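Local structure of MaoC domain protein dehydratase (Chloroflexus aurantiacus, 4E3E) at residues G202-I213 and F284-I295; N9-G17 and K110-K118. The protein catalyses the reversible dehydration of (2R,3S)-beta-methylmalyl-CoA to mesaconyl-CoA, a step of the glyoxylate assimilation cycle. All blocks are in the same frame, centred on the assembly; numbering follows the deposited sequence.

Contact 1: G202-I213 and F284-I295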
loop_
_atom_site.group_PDB
_atom_site.type_symbol
_atom_site.label_atom_id
_atom_site.label_comp_id
_atom_site.label_asym_id
_atom_site.label_seq_id
_atom_site.Cartn_x
_atom_site.Cartn_y
_atom_site.Cartn_z
ATOM N N GLY A 202 -31.177 -5.231 -21.313
ATOM C CA GLY A 202 -31.905 -4.055 -20.917
ATOM C C GLY A 202 -32.132 -3.888 -19.436
ATOM O O GLY A 202 -32.507 -2.847 -19.004
ATOM N N GLU A 203 -31.833 -4.901 -18.662
ATOM C CA GLU A 203 -31.995 -4.796 -17.243
ATOM C C GLU A 203 -30.974 -3.865 -16.636
ATOM O O GLU A 203 -29.876 -3.762 -17.106
ATOM C CB GLU A 203 -32.001 -6.156 -16.581
ATOM C CG GLU A 203 -30.770 -6.531 -15.834
ATOM C CD GLU A 203 -30.907 -7.856 -15.141
ATOM O OE1 GLU A 203 -30.501 -8.856 -15.697
ATOM O OE2 GLU A 203 -31.408 -7.886 -14.033
ATOM N N LYS A 204 -31.389 -3.177 -15.594
ATOM C CA LYS A 204 -30.541 -2.251 -14.883
ATOM C C LYS A 204 -30.295 -2.739 -13.483
ATOM O O LYS A 204 -31.175 -3.256 -12.854
ATOM C CB LYS A 204 -31.137 -0.864 -14.856
ATOM C CG LYS A 204 -31.368 -0.301 -16.225
ATOM C CD LYS A 204 -31.580 1.178 -16.170
ATOM C CE LYS A 204 -32.583 1.584 -17.210
ATOM N NZ LYS A 204 -32.101 2.805 -17.872
ATOM N N ILE A 205 -29.063 -2.592 -13.033
ATOM C CA ILE A 205 -28.612 -3.125 -11.746
ATOM C C ILE A 205 -28.002 -2.031 -10.868
ATOM O O ILE A 205 -26.980 -1.433 -11.228
ATOM C CB ILE A 205 -27.555 -4.220 -11.962
ATOM C CG1 ILE A 205 -28.101 -5.293 -12.914
ATOM C CG2 ILE A 205 -27.129 -4.827 -10.630
ATOM C CD1 ILE A 205 -27.038 -6.239 -13.430
ATOM N N ASP A 206 -28.624 -1.780 -9.721
ATOM C CA ASP A 206 -28.122 -0.812 -8.748
ATOM C C ASP A 206 -27.104 -1.529 -7.868
ATOM O O ASP A 206 -27.468 -2.462 -7.157
ATOM C CB ASP A 206 -29.298 -0.292 -7.916
ATOM C CG ASP A 206 -28.908 0.792 -6.921
ATOM O OD1 ASP A 206 -27.710 1.033 -6.690
ATOM O OD2 ASP A 206 -29.830 1.413 -6.354
ATOM N N HIS A 207 -25.835 -1.107 -7.913
ATOM C CA HIS A 207 -24.783 -1.781 -7.131
ATOM C C HIS A 207 -24.761 -1.413 -5.667
ATOM O O HIS A 207 -24.006 -2.012 -4.885
ATOM C CB HIS A 207 -23.412 -1.617 -7.786
ATOM C CG HIS A 207 -23.364 -2.150 -9.186
ATOM N ND1 HIS A 207 -23.691 -3.432 -9.483
ATOM C CD2 HIS A 207 -23.063 -1.531 -10.395
ATOM C CE1 HIS A 207 -23.591 -3.624 -10.811
ATOM N NE2 HIS A 207 -23.201 -2.465 -11.370
ATOM N N VAL A 208 -25.608 -0.443 -5.295
ATOM C CA VAL A 208 -25.914 -0.098 -3.901
ATOM C C VAL A 208 -24.780 0.634 -3.158
ATOM O O VAL A 208 -24.966 1.775 -2.709
ATOM C CB VAL A 208 -26.423 -1.326 -3.075
ATOM C CG1 VAL A 208 -26.726 -0.928 -1.640
ATOM C CG2 VAL A 208 -27.673 -1.946 -3.715
ATOM N N ASP A 209 -23.618 -0.006 -3.022
ATOM C CA ASP A 209 -22.548 0.546 -2.182
ATOM C C ASP A 209 -21.975 1.874 -2.705
ATOM O O ASP A 209 -21.858 2.092 -3.914
ATOM C CB ASP A 209 -21.405 -0.467 -2.014
ATOM C CG ASP A 209 -21.864 -1.785 -1.401
ATOM O OD1 ASP A 209 -22.514 -2.602 -2.100
ATOM O OD2 ASP A 209 -21.552 -2.018 -0.216
ATOM N N GLY A 210 -21.600 2.747 -1.778
ATOM C CA GLY A 210 -20.857 3.961 -2.107
ATOM C C GLY A 210 -19.524 3.993 -1.376
ATOM O O GLY A 210 -19.447 3.587 -0.215
ATOM N N VAL A 211 -18.475 4.477 -2.049
ATOM C CA VAL A 211 -17.138 4.559 -1.442
ATOM C C VAL A 211 -16.521 5.938 -1.629
ATOM O O VAL A 211 -16.553 6.512 -2.734
ATOM C CB VAL A 211 -16.168 3.453 -1.940
ATOM C CG1 VAL A 211 -16.690 2.078 -1.546
ATOM C CG2 VAL A 211 -15.910 3.540 -3.450
ATOM N N THR A 212 -15.966 6.469 -0.542
ATOM C CA THR A 212 -15.402 7.820 -0.559
ATOM C C THR A 212 -13.918 7.787 -0.933
ATOM O O THR A 212 -13.157 6.975 -0.406
ATOM C CB THR A 212 -15.622 8.506 0.794
ATOM O OG1 THR A 212 -17.014 8.454 1.098
ATOM C CG2 THR A 212 -15.166 9.967 0.779
ATOM N N ILE A 213 -13.534 8.670 -1.859
ATOM C CA ILE A 213 -12.153 8.799 -2.335
ATOM C C ILE A 213 -11.317 9.645 -1.383
ATOM O O ILE A 213 -11.712 10.750 -1.022
ATOM C CB ILE A 213 -12.118 9.407 -3.756
ATOM C CG1 ILE A 213 -12.901 8.513 -4.728
ATOM C CG2 ILE A 213 -10.686 9.639 -4.245
ATOM C CD1 ILE A 213 -13.012 9.070 -6.129
ATOM N N PHE A 284 -13.172 14.069 -7.301
ATOM C CA PHE A 284 -12.260 14.686 -6.343
ATOM C C PHE A 284 -12.259 13.886 -5.056
ATOM O O PHE A 284 -13.235 13.188 -4.777
ATOM C CB PHE A 284 -12.739 16.102 -6.040
ATOM C CG PHE A 284 -12.895 16.957 -7.265
ATOM C CD1 PHE A 284 -11.785 17.526 -7.877
ATOM C CD2 PHE A 284 -14.158 17.185 -7.817
ATOM C CE1 PHE A 284 -11.924 18.315 -9.012
ATOM C CE2 PHE A 284 -14.307 17.966 -8.955
ATOM C CZ PHE A 284 -13.181 18.539 -9.550
ATOM N N ALA A 285 -11.167 13.969 -4.282
ATOM C CA ALA A 285 -11.128 13.382 -2.934
ATOM C C ALA A 285 -12.281 13.963 -2.156
ATOM O O ALA A 285 -12.582 15.151 -2.321
ATOM C CB ALA A 285 -9.816 13.697 -2.241
ATOM N N GLY A 286 -12.960 13.133 -1.360
ATOM C CA GLY A 286 -14.166 13.588 -0.661
ATOM C C GLY A 286 -15.476 13.264 -1.373
ATOM O O GLY A 286 -16.560 13.336 -0.776
ATOM N N ASP A 287 -15.397 12.953 -2.662
ATOM C CA ASP A 287 -16.559 12.473 -3.387
ATOM C C ASP A 287 -16.828 11.024 -3.038
ATOM O O ASP A 287 -15.897 10.208 -2.939
ATOM C CB ASP A 287 -16.349 12.601 -4.897
ATOM C CG ASP A 287 -16.375 14.059 -5.379
ATOM O OD1 ASP A 287 -16.881 14.946 -4.658
ATOM O OD2 ASP A 287 -15.891 14.320 -6.502
ATOM N N THR A 288 -18.101 10.683 -2.878
ATOM C CA THR A 288 -18.472 9.260 -2.710
ATOM C C THR A 288 -18.998 8.665 -4.018
ATOM O O THR A 288 -19.980 9.153 -4.576
ATOM C CB THR A 288 -19.501 9.102 -1.577
ATOM O OG1 THR A 288 -18.968 9.709 -0.395
ATOM C CG2 THR A 288 -19.820 7.632 -1.296
ATOM N N ILE A 289 -18.351 7.596 -4.492
ATOM C CA ILE A 289 -18.666 7.025 -5.786
ATOM C C ILE A 289 -19.663 5.873 -5.628
ATOM O O ILE A 289 -19.456 4.964 -4.799
ATOM C CB ILE A 289 -17.394 6.482 -6.501
ATOM C CG1 ILE A 289 -16.346 7.601 -6.720
ATOM C CG2 ILE A 289 -17.767 5.825 -7.825
ATOM C CD1 ILE A 289 -16.901 8.904 -7.326
ATOM N N TYR A 290 -20.731 5.924 -6.429
ATOM C CA TYR A 290 -21.706 4.841 -6.553
ATOM C C TYR A 290 -21.728 4.387 -7.999
ATOM O O TYR A 290 -21.246 5.096 -8.881
ATOM C CB TYR A 290 -23.094 5.356 -6.237
ATOM C CG TYR A 290 -23.314 5.790 -4.821
ATOM C CD1 TYR A 290 -23.013 7.097 -4.410
ATOM C CD2 TYR A 290 -23.878 4.912 -3.895
ATOM C CE1 TYR A 290 -23.251 7.508 -3.105
ATOM C CE2 TYR A 290 -24.123 5.309 -2.590
ATOM C CZ TYR A 290 -23.804 6.601 -2.200
ATOM O OH TYR A 290 -24.054 6.975 -0.911
ATOM N N ALA A 291 -22.304 3.220 -8.257
ATOM C CA ALA A 291 -22.351 2.702 -9.616
ATOM C C ALA A 291 -23.661 1.971 -9.891
ATOM O O ALA A 291 -24.282 1.403 -8.980
ATOM C CB ALA A 291 -21.154 1.786 -9.885
ATOM N N TRP A 292 -24.085 2.023 -11.149
ATOM C CA TRP A 292 -25.130 1.139 -11.649
ATOM C C TRP A 292 -24.793 0.666 -13.041
ATOM O O TRP A 292 -24.042 1.321 -13.770
ATOM C CB TRP A 292 -26.509 1.805 -11.578
ATOM C CG TRP A 292 -26.684 2.986 -12.504
ATOM C CD1 TRP A 292 -26.427 4.335 -12.237
ATOM C CD2 TRP A 292 -27.172 2.957 -13.883
ATOM N NE1 TRP A 292 -26.722 5.115 -13.332
ATOM C CE2 TRP A 292 -27.167 4.349 -14.354
ATOM C CE3 TRP A 292 -27.591 1.951 -14.749
ATOM C CZ2 TRP A 292 -27.573 4.692 -15.631
ATOM C CZ3 TRP A 292 -28.005 2.310 -16.038
ATOM C CH2 TRP A 292 -27.994 3.647 -16.466
ATOM N N SER A 293 -25.332 -0.482 -13.422
ATOM C CA SER A 293 -25.034 -1.055 -14.735
ATOM C C SER A 293 -26.278 -1.410 -15.525
ATOM O O SER A 293 -27.330 -1.706 -14.953
ATOM C CB SER A 293 -24.125 -2.283 -14.616
ATOM O OG SER A 293 -22.893 -1.912 -14.011
ATOM N N GLU A 294 -26.143 -1.380 -16.848
ATOM C CA GLU A 294 -27.190 -1.872 -17.740
ATOM C C GLU A 294 -26.603 -2.988 -18.588
ATOM O O GLU A 294 -25.449 -2.878 -19.028
ATOM C CB GLU A 294 -27.686 -0.745 -18.637
ATOM C CG GLU A 294 -28.709 -1.192 -19.671
ATOM C CD GLU A 294 -29.242 -0.038 -20.488
ATOM O OE1 GLU A 294 -28.854 1.111 -20.222
ATOM O OE2 GLU A 294 -30.052 -0.291 -21.398
ATOM N N ILE A 295 -27.372 -4.060 -18.809
ATOM C CA ILE A 295 -26.961 -5.062 -19.781
ATOM C C ILE A 295 -27.382 -4.537 -21.160
ATOM O O ILE A 295 -28.576 -4.588 -21.513
ATOM C CB ILE A 295 -27.573 -6.463 -19.515
ATOM C CG1 ILE A 295 -27.341 -6.929 -18.060
ATOM C CG2 ILE A 295 -27.061 -7.477 -20.552
ATOM C CD1 ILE A 295 -25.881 -7.004 -17.618
HETATM O O HOH W 1 -23.134 1.547 -6.167
#

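Contact 2: N9-G17 and K110-K118. With SO4 (sulfate ion), chain C.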
loop_
_atom_site.group_PDB
_atom_site.type_symbol
_atom_site.label_atom_id
_atom_site.label_comp_id
_atom_site.label_asym_id
_atom_site.label_seq_id
_atom_site.Cartn_x
_atom_site.Cartn_y
_atom_site.Cartn_z
ATOM N N ASN A 9 4.952 16.125 -25.161
ATOM C CA ASN A 9 4.585 16.692 -26.445
ATOM C C ASN A 9 3.439 17.659 -26.271
ATOM O O ASN A 9 2.549 17.417 -25.458
ATOM C CB ASN A 9 4.167 15.590 -27.404
ATOM C CG ASN A 9 5.334 14.744 -27.853
ATOM O OD1 ASN A 9 6.224 15.226 -28.551
ATOM N ND2 ASN A 9 5.337 13.478 -27.452
ATOM N N PHE A 10 3.467 18.754 -27.025
ATOM C CA PHE A 10 2.302 19.625 -27.159
ATOM C C PHE A 10 1.643 19.293 -28.492
ATOM O O PHE A 10 2.214 18.532 -29.277
ATOM C CB PHE A 10 2.713 21.101 -27.080
ATOM C CG PHE A 10 3.060 21.550 -25.691
ATOM C CD1 PHE A 10 4.326 21.298 -25.155
ATOM C CD2 PHE A 10 2.122 22.218 -24.911
ATOM C CE1 PHE A 10 4.645 21.705 -23.868
ATOM C CE2 PHE A 10 2.437 22.627 -23.624
ATOM C CZ PHE A 10 3.697 22.370 -23.100
ATOM N N PHE A 11 0.453 19.842 -28.756
ATOM C CA PHE A 11 -0.312 19.413 -29.935
ATOM C C PHE A 11 0.473 19.492 -31.246
ATOM O O PHE A 11 0.480 18.526 -32.020
ATOM C CB PHE A 11 -1.659 20.142 -30.066
ATOM C CG PHE A 11 -2.442 19.745 -31.296
ATOM C CD1 PHE A 11 -3.025 18.477 -31.390
ATOM C CD2 PHE A 11 -2.575 20.623 -32.369
ATOM C CE1 PHE A 11 -3.738 18.101 -32.521
ATOM C CE2 PHE A 11 -3.286 20.254 -33.500
ATOM C CZ PHE A 11 -3.869 18.991 -33.576
ATOM N N GLU A 12 1.140 20.626 -31.475
ATOM C CA GLU A 12 1.878 20.864 -32.723
ATOM C C GLU A 12 3.101 19.950 -32.881
ATOM O O GLU A 12 3.675 19.842 -33.969
ATOM C CB GLU A 12 2.270 22.348 -32.868
ATOM C CG GLU A 12 3.246 22.883 -31.822
ATOM C CD GLU A 12 2.559 23.538 -30.629
ATOM O OE1 GLU A 12 1.707 22.887 -29.978
ATOM O OE2 GLU A 12 2.890 24.708 -30.331
ATOM N N ASP A 13 3.479 19.290 -31.790
ATOM C CA ASP A 13 4.629 18.395 -31.787
ATOM C C ASP A 13 4.334 17.035 -32.407
ATOM O O ASP A 13 5.258 16.324 -32.799
ATOM C CB ASP A 13 5.175 18.219 -30.368
ATOM C CG ASP A 13 5.649 19.527 -29.760
ATOM O OD1 ASP A 13 6.146 20.402 -30.507
ATOM O OD2 ASP A 13 5.524 19.683 -28.531
ATOM N N PHE A 14 3.053 16.678 -32.493
ATOM C CA PHE A 14 2.656 15.371 -33.001
ATOM C C PHE A 14 2.680 15.293 -34.523
ATOM O O PHE A 14 2.352 16.259 -35.209
ATOM C CB PHE A 14 1.272 14.981 -32.473
ATOM C CG PHE A 14 1.244 14.684 -30.997
ATOM C CD1 PHE A 14 1.837 13.519 -30.489
ATOM C CD2 PHE A 14 0.617 15.560 -30.109
ATOM C CE1 PHE A 14 1.811 13.245 -29.123
ATOM C CE2 PHE A 14 0.586 15.290 -28.747
ATOM C CZ PHE A 14 1.179 14.131 -28.251
ATOM N N ARG A 15 3.088 14.138 -35.037
ATOM C CA ARG A 15 3.074 13.887 -36.471
ATOM C C ARG A 15 2.247 12.650 -36.785
ATOM O O ARG A 15 2.445 11.593 -36.175
ATOM C CB ARG A 15 4.494 13.718 -37.015
ATOM C CG ARG A 15 5.331 14.988 -37.003
ATOM C CD ARG A 15 4.723 16.074 -37.879
ATOM N NE ARG A 15 5.498 17.312 -37.834
ATOM C CZ ARG A 15 5.387 18.246 -36.891
ATOM N NH1 ARG A 15 4.527 18.100 -35.890
ATOM N NH2 ARG A 15 6.144 19.334 -36.951
ATOM N N LEU A 16 1.320 12.786 -37.735
ATOM C CA LEU A 16 0.520 11.656 -38.183
ATOM C C LEU A 16 1.423 10.487 -38.561
ATOM O O LEU A 16 2.372 10.646 -39.319
ATOM C CB LEU A 16 -0.360 12.035 -39.381
ATOM C CG LEU A 16 -1.274 10.901 -39.866
ATOM C CD1 LEU A 16 -2.313 10.572 -38.798
ATOM C CD2 LEU A 16 -1.938 11.238 -41.193
ATOM N N GLY A 17 1.124 9.318 -38.017
ATOM C CA GLY A 17 1.898 8.122 -38.320
ATOM C C GLY A 17 3.140 7.901 -37.467
ATOM O O GLY A 17 3.799 6.868 -37.604
ATOM N N LYS A 110 1.051 4.883 -31.499
ATOM C CA LYS A 110 1.118 5.448 -32.835
ATOM C C LYS A 110 0.067 6.544 -32.996
ATOM O O LYS A 110 -1.074 6.366 -32.599
ATOM C CB LYS A 110 0.879 4.361 -33.869
ATOM C CG LYS A 110 1.049 4.836 -35.300
ATOM C CD LYS A 110 0.792 3.669 -36.235
ATOM C CE LYS A 110 1.713 3.732 -37.399
ATOM N NZ LYS A 110 0.993 4.067 -38.660
ATOM N N VAL A 111 0.455 7.676 -33.578
ATOM C CA VAL A 111 -0.501 8.736 -33.876
ATOM C C VAL A 111 -1.277 8.361 -35.142
ATOM O O VAL A 111 -0.685 8.166 -36.216
ATOM C CB VAL A 111 0.186 10.104 -34.041
ATOM C CG1 VAL A 111 -0.841 11.185 -34.355
ATOM C CG2 VAL A 111 0.968 10.456 -32.787
ATOM N N ILE A 112 -2.595 8.241 -34.998
ATOM C CA ILE A 112 -3.468 7.829 -36.098
ATOM C C ILE A 112 -4.486 8.908 -36.442
ATOM O O ILE A 112 -5.322 8.720 -37.320
ATOM C CB ILE A 112 -4.210 6.503 -35.790
ATOM C CG1 ILE A 112 -5.138 6.653 -34.564
ATOM C CG2 ILE A 112 -3.214 5.356 -35.643
ATOM C CD1 ILE A 112 -6.146 5.525 -34.400
ATOM N N GLY A 113 -4.420 10.035 -35.740
ATOM C CA GLY A 113 -5.337 11.133 -36.002
ATOM C C GLY A 113 -4.923 12.431 -35.349
ATOM O O GLY A 113 -4.356 12.426 -34.255
ATOM N N LEU A 114 -5.204 13.537 -36.039
ATOM C CA LEU A 114 -4.983 14.884 -35.529
ATOM C C LEU A 114 -6.093 15.813 -36.003
ATOM O O LEU A 114 -6.506 15.751 -37.165
ATOM C CB LEU A 114 -3.637 15.443 -36.015
ATOM C CG LEU A 114 -2.312 14.841 -35.534
ATOM C CD1 LEU A 114 -1.130 15.445 -36.292
ATOM C CD2 LEU A 114 -2.160 15.030 -34.030
ATOM N N ARG A 115 -6.575 16.670 -35.106
ATOM C CA ARG A 115 -7.498 17.740 -35.478
ATOM C C ARG A 115 -7.368 18.932 -34.535
ATOM O O ARG A 115 -7.767 18.861 -33.366
ATOM C CB ARG A 115 -8.967 17.271 -35.532
ATOM C CG ARG A 115 -9.918 18.376 -36.010
ATOM C CD ARG A 115 -11.394 18.003 -35.917
ATOM N NE ARG A 115 -11.879 17.906 -34.536
ATOM C CZ ARG A 115 -12.474 18.891 -33.861
ATOM N NH1 ARG A 115 -12.665 20.082 -34.421
ATOM N NH2 ARG A 115 -12.881 18.683 -32.612
ATOM N N GLN A 116 -6.816 20.027 -35.055
ATOM C CA GLN A 116 -6.721 21.260 -34.291
ATOM C C GLN A 116 -8.128 21.743 -33.981
ATOM O O GLN A 116 -8.993 21.699 -34.843
ATOM C CB GLN A 116 -5.947 22.334 -35.061
ATOM C CG GLN A 116 -5.908 23.667 -34.332
ATOM C CD GLN A 116 -4.871 24.611 -34.893
ATOM O OE1 GLN A 116 -3.667 24.364 -34.789
ATOM N NE2 GLN A 116 -5.331 25.704 -35.487
ATOM N N ASN A 117 -8.354 22.179 -32.745
ATOM C CA ASN A 117 -9.650 22.725 -32.364
ATOM C C ASN A 117 -9.927 24.076 -33.008
ATOM O O ASN A 117 -8.997 24.782 -33.428
ATOM C CB ASN A 117 -9.815 22.762 -30.838
ATOM C CG ASN A 117 -10.142 21.404 -30.268
ATOM O OD1 ASN A 117 -11.132 20.772 -30.666
ATOM N ND2 ASN A 117 -9.312 20.924 -29.330
ATOM N N LYS A 118 -11.210 24.421 -33.100
ATOM C CA LYS A 118 -11.638 25.637 -33.791
ATOM C C LYS A 118 -11.092 26.929 -33.179
ATOM O O LYS A 118 -10.795 27.874 -33.910
ATOM C CB LYS A 118 -13.159 25.679 -33.928
ATOM C CG LYS A 118 -13.646 24.896 -35.134
ATOM C CD LYS A 118 -15.025 24.314 -34.905
ATOM C CE LYS A 118 -15.259 23.125 -35.816
ATOM N NZ LYS A 118 -16.497 22.431 -35.393
HETATM S S SO4 C . -14.719 21.949 -31.800
HETATM O O1 SO4 C . -14.849 23.229 -31.067
HETATM O O2 SO4 C . -15.791 21.820 -32.807
HETATM O O3 SO4 C . -13.403 21.939 -32.485
HETATM O O4 SO4 C . -14.828 20.818 -30.843
#

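Contact 1: G202-I213 and F284-I295
Strand 204-206 runs antiparallel to strand 288-295, their axes 4.6 Å apart at closest and 162° between directions, and a second short ladder pairs V211 with I289 and T212 with T288 after the register has slipped by two residues. At the hydrogen-bonded pair I205-S293, I205 N reaches S293 O at 2.7 Å. The slip is taken up by residues 207-210, after D206, whose OD1 accepts from V208 N in an Asx turn; a water there bridges D209 O and A291 N. H207 turns its ring across the gap: with CG beside its own backbone N (chi1 -58°), NE2 meets S293 OG in the ring plane at 2.7 Å, nearly straight at 173°. Its other nitrogen, ND1, bonds to N263 O of helix 250-265, which fixes the ring's rotation. The two ladders lie at one edge of this chain's antiparallel sheet in the double hot-dog fold, strand 204-212 being its outermost strand. G210 CA sits over one face of the Y290 ring, a CH-pi contact 3.8 Å from the centroid, while V208 O lies at the ring edge; Y290 OH bonds to N234 of the second subunit. Farther along, the hydroxyls T212 OG1 and T288 OG1 stand 2.8 Å apart, T212 OG1 also being bonded to L235 N of the second subunit, and I213 CD1 packs obliquely on I289 CG1 at 3.7 Å. Past them, the type II turn F284-D287 offers G286 N to I213 O.

Contact 2: N9-G17 and K110-K118
L114 pushes its two methyls into the N-terminal loop, spreading them against F11 and F14. CD2 fits between these two residues, 3.8 Å from F11 CE1 and touching F14 CB, whereas CD1 lies against the backbone at F14 O and L16 N. F11 in turn reaches past L114 toward the strand: with CG anti to the backbone N (chi1 178°), the far end of its ring settles against the strand backbone, CZ 3.5 Å from Q116 N, and CE2 rests on Q116 CB. Ring and Q116 side chain cross at about a right angle. Toward the K110 end of the segment, V111 fills the next hollow, its CB 3.4 Å from R15 O and its CG2 against F14 CD1. L16 CD1 drapes over the peptide between I112 and G113, 3.6 Å from I112 C, at a classic beta bulge where both residues face Y126. The one hydrogen bond between the segments, G17 N to V111 O at 2.8 Å, pins the loop just before it enters strand 19-27. Beyond the packed part, a sulfate, probably from the crystallisation liquor, is gripped by R115 NH1 through O3 at 2.8 Å and by K118 NZ through O2. The loop with its 3-10 turn 11-13 packs on strand 104-116 of the hot-dog sheet, F14, V111 and L114 all resting on V125 of the adjacent strand 122-132, and F11 bonding by its backbone to R149.

In the fold
From the N terminus the chain first lays residues 9-17 as a loop leading into strand 19-27, then passes through several helices and strand 84-95 before strand 104-116 returns to close contact 2. Strands 122-132 and 138-149 follow, and after a long connection the chain reaches strand 204-212. Helices 215-224, 235-238 and 250-265 and strand 270-278 intervene before strand 288-300 closes contact 1. The two loops are in series, neither nested nor crossed. Their centres lie 35 Å apart on opposite sides of the chain's centre, yet both reach the same antiparallel sheet: contact 2 ties the N-terminal loop to strand 104-116 near the 19-27 edge, contact 1 joins strand 204-212 to strand 288-300 at the other edge.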